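Long-range contacts in 4-hydroxy-tetrahydrodipicolinate synthase (Aquifex aeolicus, PDB 2EHH), which probably catalyses the condensation of pyruvate with aspartate beta-semialdehyde, a step in the diaminopimelate route to lysine: residues 3-8 with 205-210; 94-99 with 125-130; 162-167 with 192-197; 256-261 with 280-285. All coordinates share one frame; numbering follows the deposited sequence.

Contact 1 of 4, residues 3-8 with 205-210; sequences QGSIVA and VANNVM
S5 meets the carboxamide of N207 through its hydroxyl, which the anti arrangement of OG to the backbone N (chi1 -178°) carries beside the carbonyl carbon. N207 ND2 donates to S5 OG at 2.7 Å, and a water completes the pairing: it accepts from the serine hydroxyl and donates to N207 OD1. The second N-H of the same amide goes to I6 O at 3.1 Å from ND2. Both acceptors lie in the amide plane of N207; N207 ND2 sits above the carbonyl plane of I6, 83° out of it, and the amide plane itself is nearly perpendicular to that plane. The backbone of I6 is also bonded to V202 and S204, and this is how the (beta/alpha)8 barrel is closed: strand 4-8 is the first of the eight, strand 201-204 the last, and segment 205-210 is the loop leaving the last strand. V7 lies against both asparagines, its CB 3.6 Å from N207 CB and its CG2 3.6 Å from N208 ND2, with the V7 and N208 side chains crossing at about a right angle. At A8 the carbonyl O accepts from N208 ND2 at 2.8 Å in a nearly straight bond (172°). N208 ND2 spends its other hydrogen on V205 O, 2.9 Å away, and so links the residue before its 3-10 turn to the end of strand 4-8. An alanine in place of N208 would probably leave A8 O without this donor, with V205 O keeping the bond from the turn's backbone N-H. The side chain of A8 lies near T44, a predicted pyruvate-binding residue.

Contact 2 of 4, residues 94-99 with 125-130; sequences VGADGA and VDIPII
I127 lays its long branch against the backbone that leads into strand 98-102. CG1 is anti to the backbone N (chi1 -174°) and the chain stays extended to CD1, which ends 3.6 Å from A96 O and 3.8 Å from G98 C; the A96 methyl group lies a little farther from the same carbon. The other branch, CG2, sits between the backbone N and the carbonyl carbon, and this turns it to A99, whose CB is 4.2 Å away. An alanine in place of I127 would probably leave a gap beside A96, G98 and A99, where CD1 and CG2 now rest. P128 approaches from the next position, setting its ring carbon CD 3.5 Å from D97 O. From the carbonyl of P128 onward the segments run as parallel neighbours, the two strands of a beta-alpha-beta crossover through helix 111-124: A99 N donates to P128 O at 2.9 Å, and I130 N to A99 O at 2.8 Å. The side chains of A99 and I129 share one face of the sheet, where A99 touches T88 of helix 81-93. The side chain of I130 comes near K161, the predicted Schiff-base lysine.

Contact 3 of 4, residues 162-167 with 192-197; sequences ESTPNM and LPMMAL
M194 and M167 meet beside the loop after barrel strand 157-162, the strand that carries K161, the predicted Schiff-base lysine; the loop contains an ST turn, with T164 OG1 accepting from N166 N. From helix 191-196 the M194 side chain reaches over in an extended form beyond CG (chi2 -160°), and its methyl group ends among backbone oxygens: CE is 3.3 Å from T164 O and 3.5 Å from E162 O. A methyl next to sulphur is slightly polarised, which may make this approach mildly favourable. M167 behaves differently. Bent at chi2 (-59°) and again at chi3 (96°), it crosses M194 at about a right angle, with SD and CE both 3.9 Å from M194 CG and the two CE atoms 3.7 Å apart. The sulphur of M167 also rests 4.1 Å from P193 CB, while L197 CD1 touches M167 CB at 4.0 Å. No hydrogen bond joins the segments. The carboxylate of E162 turns away from helix 191-196, to S160, N133 and R169. Helix 167-177 begins at M167, behind the N-cap residue N166, and contributes I170 against M194. A second subunit also reaches the contact: its M167 packs on M167 of this chain, and its R230 and Y234 bond to the carbonyls of A196 and L197, so the contact adjoins an interface of the tetramer.

Contact 4 of 4, residues 256-261 with 280-285; sequences CWMLGM and KLREVL
M258 is directed from the end of helix 250-258 toward helix 275-287, its chain extended beyond CG (chi2 -175°), and meets R282, L281 and L285 with its last two atoms. The methyl carbon CE lies over one face of the R282 guanidinium, 3.8 Å above the plane and offset toward the rim, and it also touches R282 CB at 3.9 Å. Against L285 the methionine runs at about a right angle, SD 3.8 Å from L285 CD1, whereas L281 CD2 approaches CE at 4.2 Å. The R282 side chain bends at chi3. Its NH2 comes obliquely to the W257 ring, 4.0 Å from CZ3, with the ring and guanidinium planes 77° apart. Helix 250-258 ends here in a Schellman motif at G260, so the contact joins a helix end to the flank of the helix that follows. None of these meetings is a hydrogen bond. The cation of R282 finds its charge partner elsewhere, in a salt bridge from NH1 to the C-terminal carboxylate of N294, whose side chain bonds W257 O; toward M258 the arginine offers its flat face and CB, and the fit there rests on dispersion and shape.

Starting from the N terminus, contact 1 opens first and closes late: the chain runs through most of the barrel between 3-8 and 205-210. Contacts 2 and 3 both nest inside that loop, one after the other, and neither crosses the other. Contact 2 closes a short excursion between neighbouring barrel strands, and contact 3 ties the loop after strand 157-162 to helix 191-196. Contact 4 follows in series, joining the C-terminal helices outside the barrel. It lies farthest from contact 2, on the opposite side of the chain's centre, but it touches contact 1 directly: V209 CG1 packs on C256 SG and L259 CD1, linking the C-terminal helices to the barrel seam.

Contact 1 of 4, residues 3-8 with 205-210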
# COMPACT_ATOMS: atom_id res chain seq x y z
N GLN A 3 30.61 -10.33 -0.27
CA GLN A 3 30.06 -10.78 -1.53
C GLN A 3 29.76 -12.27 -1.48
O GLN A 3 30.01 -12.93 -0.47
CB GLN A 3 31.09 -10.44 -2.63
CG GLN A 3 31.40 -11.50 -3.67
CD GLN A 3 32.06 -12.75 -3.10
OE1 GLN A 3 32.60 -12.73 -1.99
NE2 GLN A 3 32.02 -13.83 -3.86
N GLY A 4 29.21 -12.79 -2.57
CA GLY A 4 28.92 -14.21 -2.67
C GLY A 4 27.69 -14.74 -1.98
O GLY A 4 26.66 -14.06 -1.87
N SER A 5 27.80 -15.98 -1.51
CA SER A 5 26.72 -16.67 -0.83
C SER A 5 26.88 -16.57 0.69
O SER A 5 27.76 -17.19 1.27
CB SER A 5 26.70 -18.13 -1.26
OG SER A 5 25.63 -18.84 -0.65
N ILE A 6 26.01 -15.77 1.31
CA ILE A 6 26.02 -15.55 2.76
C ILE A 6 24.73 -16.12 3.34
O ILE A 6 23.64 -15.84 2.84
CB ILE A 6 26.09 -14.04 3.08
CG1 ILE A 6 27.33 -13.44 2.44
CG2 ILE A 6 26.09 -13.83 4.60
CD1 ILE A 6 27.46 -11.93 2.65
N VAL A 7 24.84 -16.93 4.38
CA VAL A 7 23.65 -17.53 4.98
C VAL A 7 23.19 -16.81 6.25
O VAL A 7 23.98 -16.54 7.14
CB VAL A 7 23.89 -19.03 5.31
CG1 VAL A 7 25.03 -19.17 6.30
CG2 VAL A 7 22.61 -19.65 5.87
N ALA A 8 21.90 -16.48 6.29
CA ALA A 8 21.32 -15.86 7.48
C ALA A 8 21.02 -17.10 8.31
O ALA A 8 19.99 -17.76 8.13
CB ALA A 8 20.03 -15.10 7.12
N VAL A 205 18.28 -17.07 2.96
CA VAL A 205 17.54 -17.91 3.90
C VAL A 205 17.63 -19.33 3.34
O VAL A 205 17.91 -20.28 4.07
CB VAL A 205 16.05 -17.49 3.99
CG1 VAL A 205 15.23 -18.57 4.68
CG2 VAL A 205 15.92 -16.18 4.76
N ALA A 206 17.42 -19.46 2.03
CA ALA A 206 17.46 -20.75 1.35
C ALA A 206 18.81 -21.45 1.53
O ALA A 206 18.90 -22.67 1.44
CB ALA A 206 17.16 -20.57 -0.14
N ASN A 207 19.84 -20.65 1.77
CA ASN A 207 21.20 -21.14 1.99
C ASN A 207 21.28 -22.13 3.14
O ASN A 207 22.16 -22.99 3.18
CB ASN A 207 22.13 -19.97 2.30
CG ASN A 207 23.08 -19.69 1.19
OD1 ASN A 207 23.29 -20.53 0.32
ND2 ASN A 207 23.69 -18.51 1.20
N ASN A 208 20.37 -21.99 4.10
CA ASN A 208 20.34 -22.86 5.27
C ASN A 208 20.13 -24.33 4.92
O ASN A 208 20.60 -25.21 5.65
CB ASN A 208 19.21 -22.42 6.21
CG ASN A 208 19.61 -21.26 7.09
OD1 ASN A 208 20.32 -21.43 8.08
ND2 ASN A 208 19.14 -20.06 6.74
N VAL A 209 19.45 -24.61 3.81
CA VAL A 209 19.18 -25.98 3.43
C VAL A 209 19.77 -26.48 2.12
O VAL A 209 19.95 -27.69 1.95
CB VAL A 209 17.66 -26.26 3.45
CG1 VAL A 209 17.12 -25.98 4.84
CG2 VAL A 209 16.96 -25.39 2.43
N MET A 210 20.05 -25.58 1.19
CA MET A 210 20.65 -25.97 -0.08
C MET A 210 21.79 -25.01 -0.41
O MET A 210 21.75 -24.28 -1.40
CB MET A 210 19.60 -25.98 -1.21
CG MET A 210 18.65 -27.17 -1.13
SD MET A 210 17.51 -27.30 -2.53
CE MET A 210 18.55 -28.09 -3.76
O HOH W 1 26.12 -21.31 0.16

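Contact 2 of 4, residues 94-99 with 125-130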
# COMPACT_ATOMS: atom_id res chain seq x y z
N VAL A 94 35.32 -9.46 19.82
CA VAL A 94 35.51 -10.90 19.70
C VAL A 94 35.95 -11.42 18.34
O VAL A 94 36.00 -12.63 18.12
CB VAL A 94 34.24 -11.67 20.15
CG1 VAL A 94 33.90 -11.30 21.59
CG2 VAL A 94 33.08 -11.35 19.23
N GLY A 95 36.27 -10.51 17.41
CA GLY A 95 36.76 -10.94 16.11
C GLY A 95 35.81 -11.13 14.95
O GLY A 95 36.17 -11.76 13.95
N ALA A 96 34.59 -10.59 15.04
CA ALA A 96 33.66 -10.73 13.93
C ALA A 96 34.20 -9.96 12.72
O ALA A 96 34.82 -8.91 12.88
CB ALA A 96 32.29 -10.17 14.33
N ASP A 97 33.98 -10.48 11.52
CA ASP A 97 34.46 -9.83 10.30
C ASP A 97 33.62 -8.63 9.89
O ASP A 97 34.09 -7.73 9.19
CB ASP A 97 34.50 -10.83 9.15
CG ASP A 97 35.37 -12.02 9.46
OD1 ASP A 97 34.82 -13.11 9.76
OD2 ASP A 97 36.61 -11.87 9.41
N GLY A 98 32.37 -8.60 10.34
CA GLY A 98 31.50 -7.49 10.01
C GLY A 98 30.29 -7.45 10.91
O GLY A 98 30.01 -8.42 11.62
N ALA A 99 29.58 -6.33 10.90
CA ALA A 99 28.38 -6.17 11.71
C ALA A 99 27.20 -5.78 10.83
O ALA A 99 27.30 -4.84 10.03
CB ALA A 99 28.61 -5.10 12.77
N VAL A 125 32.72 2.23 16.42
CA VAL A 125 33.35 0.93 16.23
C VAL A 125 34.01 0.76 14.87
O VAL A 125 33.34 0.84 13.83
CB VAL A 125 32.33 -0.20 16.43
CG1 VAL A 125 33.04 -1.54 16.55
CG2 VAL A 125 31.47 0.08 17.65
N ASP A 126 35.31 0.51 14.88
CA ASP A 126 36.07 0.33 13.65
C ASP A 126 35.91 -1.08 13.08
O ASP A 126 36.84 -1.88 13.08
CB ASP A 126 37.55 0.63 13.92
CG ASP A 126 38.42 0.43 12.70
OD1 ASP A 126 37.96 0.73 11.58
OD2 ASP A 126 39.58 -0.03 12.86
N ILE A 127 34.70 -1.39 12.61
CA ILE A 127 34.41 -2.69 12.03
C ILE A 127 33.54 -2.48 10.79
O ILE A 127 32.71 -1.58 10.76
CB ILE A 127 33.65 -3.60 13.03
CG1 ILE A 127 33.50 -5.01 12.45
CG2 ILE A 127 32.27 -3.02 13.33
CD1 ILE A 127 32.75 -5.97 13.36
N PRO A 128 33.73 -3.31 9.75
CA PRO A 128 32.90 -3.13 8.55
C PRO A 128 31.43 -3.28 8.91
O PRO A 128 31.04 -4.22 9.59
CB PRO A 128 33.39 -4.24 7.63
CG PRO A 128 34.85 -4.36 8.00
CD PRO A 128 34.79 -4.31 9.52
N ILE A 129 30.61 -2.34 8.44
CA ILE A 129 29.18 -2.37 8.74
C ILE A 129 28.31 -2.50 7.50
O ILE A 129 28.54 -1.84 6.49
CB ILE A 129 28.77 -1.08 9.49
CG1 ILE A 129 29.45 -1.04 10.86
CG2 ILE A 129 27.25 -1.01 9.63
CD1 ILE A 129 29.37 0.30 11.54
N ILE A 130 27.31 -3.37 7.60
CA ILE A 130 26.36 -3.60 6.52
C ILE A 130 25.00 -3.11 6.98
O ILE A 130 24.47 -3.58 7.98
CB ILE A 130 26.21 -5.11 6.18
CG1 ILE A 130 27.58 -5.73 5.90
CG2 ILE A 130 25.30 -5.28 4.96
CD1 ILE A 130 27.54 -7.23 5.63

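Contact 3 of 4, residues 162-167 with 192-197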
# COMPACT_ATOMS: atom_id res chain seq x y z
N GLU A 162 19.63 -5.51 1.06
CA GLU A 162 18.35 -4.97 0.62
C GLU A 162 17.23 -5.99 0.45
O GLU A 162 17.24 -6.78 -0.50
CB GLU A 162 18.54 -4.21 -0.70
CG GLU A 162 19.36 -2.93 -0.58
CD GLU A 162 18.65 -1.85 0.22
OE1 GLU A 162 17.40 -1.81 0.20
OE2 GLU A 162 19.34 -1.03 0.86
N SER A 163 16.29 -5.99 1.39
CA SER A 163 15.14 -6.87 1.32
C SER A 163 14.03 -5.94 0.85
O SER A 163 13.22 -5.47 1.66
CB SER A 163 14.79 -7.45 2.69
OG SER A 163 15.82 -8.29 3.17
N THR A 164 14.02 -5.67 -0.45
CA THR A 164 13.05 -4.78 -1.08
C THR A 164 12.71 -5.31 -2.47
O THR A 164 13.58 -5.82 -3.17
CB THR A 164 13.63 -3.35 -1.26
OG1 THR A 164 12.77 -2.58 -2.12
CG2 THR A 164 15.01 -3.41 -1.91
N PRO A 165 11.44 -5.20 -2.89
CA PRO A 165 11.06 -5.68 -4.22
C PRO A 165 11.25 -4.60 -5.28
O PRO A 165 10.96 -4.81 -6.46
CB PRO A 165 9.59 -6.03 -4.03
CG PRO A 165 9.13 -4.94 -3.12
CD PRO A 165 10.25 -4.87 -2.09
N ASN A 166 11.76 -3.44 -4.87
CA ASN A 166 11.97 -2.32 -5.78
C ASN A 166 13.34 -2.33 -6.47
O ASN A 166 14.32 -1.83 -5.92
CB ASN A 166 11.78 -1.01 -5.02
CG ASN A 166 11.85 0.21 -5.92
OD1 ASN A 166 12.06 0.09 -7.12
ND2 ASN A 166 11.69 1.39 -5.33
N MET A 167 13.40 -2.89 -7.68
CA MET A 167 14.67 -2.94 -8.41
C MET A 167 15.20 -1.54 -8.69
O MET A 167 16.41 -1.33 -8.78
CB MET A 167 14.51 -3.70 -9.74
CG MET A 167 14.12 -5.16 -9.57
SD MET A 167 15.32 -6.12 -8.62
CE MET A 167 14.58 -6.04 -6.96
N LEU A 192 18.89 -13.06 -8.51
CA LEU A 192 19.24 -13.00 -9.93
C LEU A 192 19.04 -11.61 -10.52
O LEU A 192 19.98 -11.01 -11.04
CB LEU A 192 18.45 -14.06 -10.72
CG LEU A 192 18.85 -14.26 -12.19
CD1 LEU A 192 18.41 -15.64 -12.66
CD2 LEU A 192 18.24 -13.16 -13.06
N PRO A 193 17.81 -11.06 -10.46
CA PRO A 193 17.63 -9.72 -11.03
C PRO A 193 18.49 -8.65 -10.36
O PRO A 193 18.97 -7.73 -11.02
CB PRO A 193 16.12 -9.47 -10.89
CG PRO A 193 15.72 -10.35 -9.71
CD PRO A 193 16.53 -11.61 -9.96
N MET A 194 18.70 -8.75 -9.05
CA MET A 194 19.52 -7.76 -8.36
C MET A 194 20.98 -7.85 -8.80
O MET A 194 21.65 -6.83 -8.96
CB MET A 194 19.43 -7.92 -6.85
CG MET A 194 18.16 -7.36 -6.24
SD MET A 194 18.37 -7.06 -4.48
CE MET A 194 16.61 -6.83 -3.99
N MET A 195 21.48 -9.07 -8.98
CA MET A 195 22.86 -9.22 -9.41
C MET A 195 23.04 -8.80 -10.87
O MET A 195 24.10 -8.32 -11.26
CB MET A 195 23.35 -10.65 -9.15
CG MET A 195 23.55 -10.92 -7.66
SD MET A 195 24.24 -12.53 -7.28
CE MET A 195 25.99 -12.23 -7.63
N ALA A 196 21.99 -8.96 -11.66
CA ALA A 196 22.07 -8.54 -13.06
C ALA A 196 22.26 -7.03 -13.09
O ALA A 196 22.84 -6.48 -14.03
CB ALA A 196 20.79 -8.94 -13.80
N LEU A 197 21.79 -6.35 -12.04
CA LEU A 197 21.92 -4.90 -11.91
C LEU A 197 23.19 -4.45 -11.20
O LEU A 197 23.46 -3.25 -11.12
CB LEU A 197 20.70 -4.33 -11.18
CG LEU A 197 19.41 -4.17 -11.99
CD1 LEU A 197 18.23 -3.93 -11.05
CD2 LEU A 197 19.57 -3.00 -12.96

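Contact 4 of 4, residues 256-261 with 280-285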
# COMPACT_ATOMS: atom_id res chain seq x y z
N CYS A 256 15.20 -27.25 8.47
CA CYS A 256 16.46 -27.71 9.06
C CYS A 256 16.17 -28.83 10.06
O CYS A 256 16.96 -29.76 10.19
CB CYS A 256 17.17 -26.56 9.77
SG CYS A 256 17.80 -25.27 8.65
N TRP A 257 15.04 -28.74 10.75
CA TRP A 257 14.65 -29.78 11.70
C TRP A 257 14.41 -31.07 10.94
O TRP A 257 14.83 -32.14 11.37
CB TRP A 257 13.38 -29.38 12.46
CG TRP A 257 12.69 -30.55 13.10
CD1 TRP A 257 13.11 -31.26 14.20
CD2 TRP A 257 11.46 -31.15 12.68
NE1 TRP A 257 12.21 -32.27 14.48
CE2 TRP A 257 11.19 -32.22 13.56
CE3 TRP A 257 10.56 -30.89 11.64
CZ2 TRP A 257 10.05 -33.03 13.44
CZ3 TRP A 257 9.42 -31.69 11.51
CH2 TRP A 257 9.18 -32.75 12.41
N MET A 258 13.72 -30.96 9.81
CA MET A 258 13.42 -32.11 8.97
C MET A 258 14.70 -32.77 8.48
O MET A 258 14.75 -33.99 8.28
CB MET A 258 12.56 -31.70 7.77
CG MET A 258 11.18 -31.21 8.15
SD MET A 258 10.16 -30.89 6.70
CE MET A 258 8.58 -30.56 7.49
N LEU A 259 15.74 -31.97 8.27
CA LEU A 259 17.02 -32.48 7.82
C LEU A 259 17.88 -32.92 9.01
O LEU A 259 19.04 -33.28 8.84
CB LEU A 259 17.77 -31.42 7.01
CG LEU A 259 17.33 -31.31 5.55
CD1 LEU A 259 16.90 -29.89 5.25
CD2 LEU A 259 18.49 -31.72 4.65
N GLY A 260 17.30 -32.87 10.20
CA GLY A 260 18.00 -33.28 11.41
C GLY A 260 19.13 -32.36 11.84
O GLY A 260 20.06 -32.80 12.52
N MET A 261 19.03 -31.08 11.49
CA MET A 261 20.07 -30.12 11.84
C MET A 261 19.80 -29.35 13.12
O MET A 261 20.67 -28.63 13.62
CB MET A 261 20.26 -29.15 10.67
CG MET A 261 20.33 -29.85 9.33
SD MET A 261 20.55 -28.71 7.98
CE MET A 261 22.33 -28.63 7.96
N LYS A 280 3.22 -29.22 3.29
CA LYS A 280 3.53 -28.65 1.98
C LYS A 280 5.05 -28.51 1.91
O LYS A 280 5.67 -28.82 0.89
CB LYS A 280 2.87 -27.27 1.84
CG LYS A 280 3.04 -26.63 0.47
CD LYS A 280 2.20 -27.34 -0.60
CE LYS A 280 2.38 -26.70 -1.97
NZ LYS A 280 3.82 -26.67 -2.38
N LEU A 281 5.65 -28.04 3.00
CA LEU A 281 7.09 -27.87 3.05
C LEU A 281 7.79 -29.21 2.85
O LEU A 281 8.70 -29.33 2.03
CB LEU A 281 7.52 -27.27 4.39
CG LEU A 281 9.03 -27.21 4.64
CD1 LEU A 281 9.70 -26.33 3.59
CD2 LEU A 281 9.28 -26.66 6.04
N ARG A 282 7.37 -30.23 3.60
CA ARG A 282 7.98 -31.54 3.49
C ARG A 282 7.92 -32.05 2.05
O ARG A 282 8.90 -32.58 1.53
CB ARG A 282 7.29 -32.55 4.42
CG ARG A 282 7.89 -33.96 4.36
CD ARG A 282 7.13 -34.92 5.25
NE ARG A 282 7.20 -34.53 6.66
CZ ARG A 282 8.27 -34.70 7.42
NH1 ARG A 282 9.37 -35.25 6.91
NH2 ARG A 282 8.26 -34.30 8.68
N GLU A 283 6.77 -31.87 1.41
CA GLU A 283 6.62 -32.32 0.03
C GLU A 283 7.56 -31.59 -0.91
O GLU A 283 8.09 -32.20 -1.85
CB GLU A 283 5.17 -32.15 -0.43
CG GLU A 283 4.24 -33.22 0.13
CD GLU A 283 4.85 -34.61 0.03
OE1 GLU A 283 5.22 -35.04 -1.08
OE2 GLU A 283 4.96 -35.29 1.08
N VAL A 284 7.79 -30.31 -0.69
CA VAL A 284 8.70 -29.57 -1.55
C VAL A 284 10.13 -30.08 -1.36
O VAL A 284 10.85 -30.34 -2.33
CB VAL A 284 8.66 -28.05 -1.26
CG1 VAL A 284 9.75 -27.34 -2.05
CG2 VAL A 284 7.30 -27.49 -1.65
N LEU A 285 10.55 -30.24 -0.11
CA LEU A 285 11.90 -30.72 0.16
C LEU A 285 12.13 -32.08 -0.50
O LEU A 285 13.22 -32.35 -1.02
CB LEU A 285 12.13 -30.82 1.67
CG LEU A 285 12.01 -29.51 2.44
CD1 LEU A 285 12.43 -29.74 3.89
CD2 LEU A 285 12.90 -28.44 1.81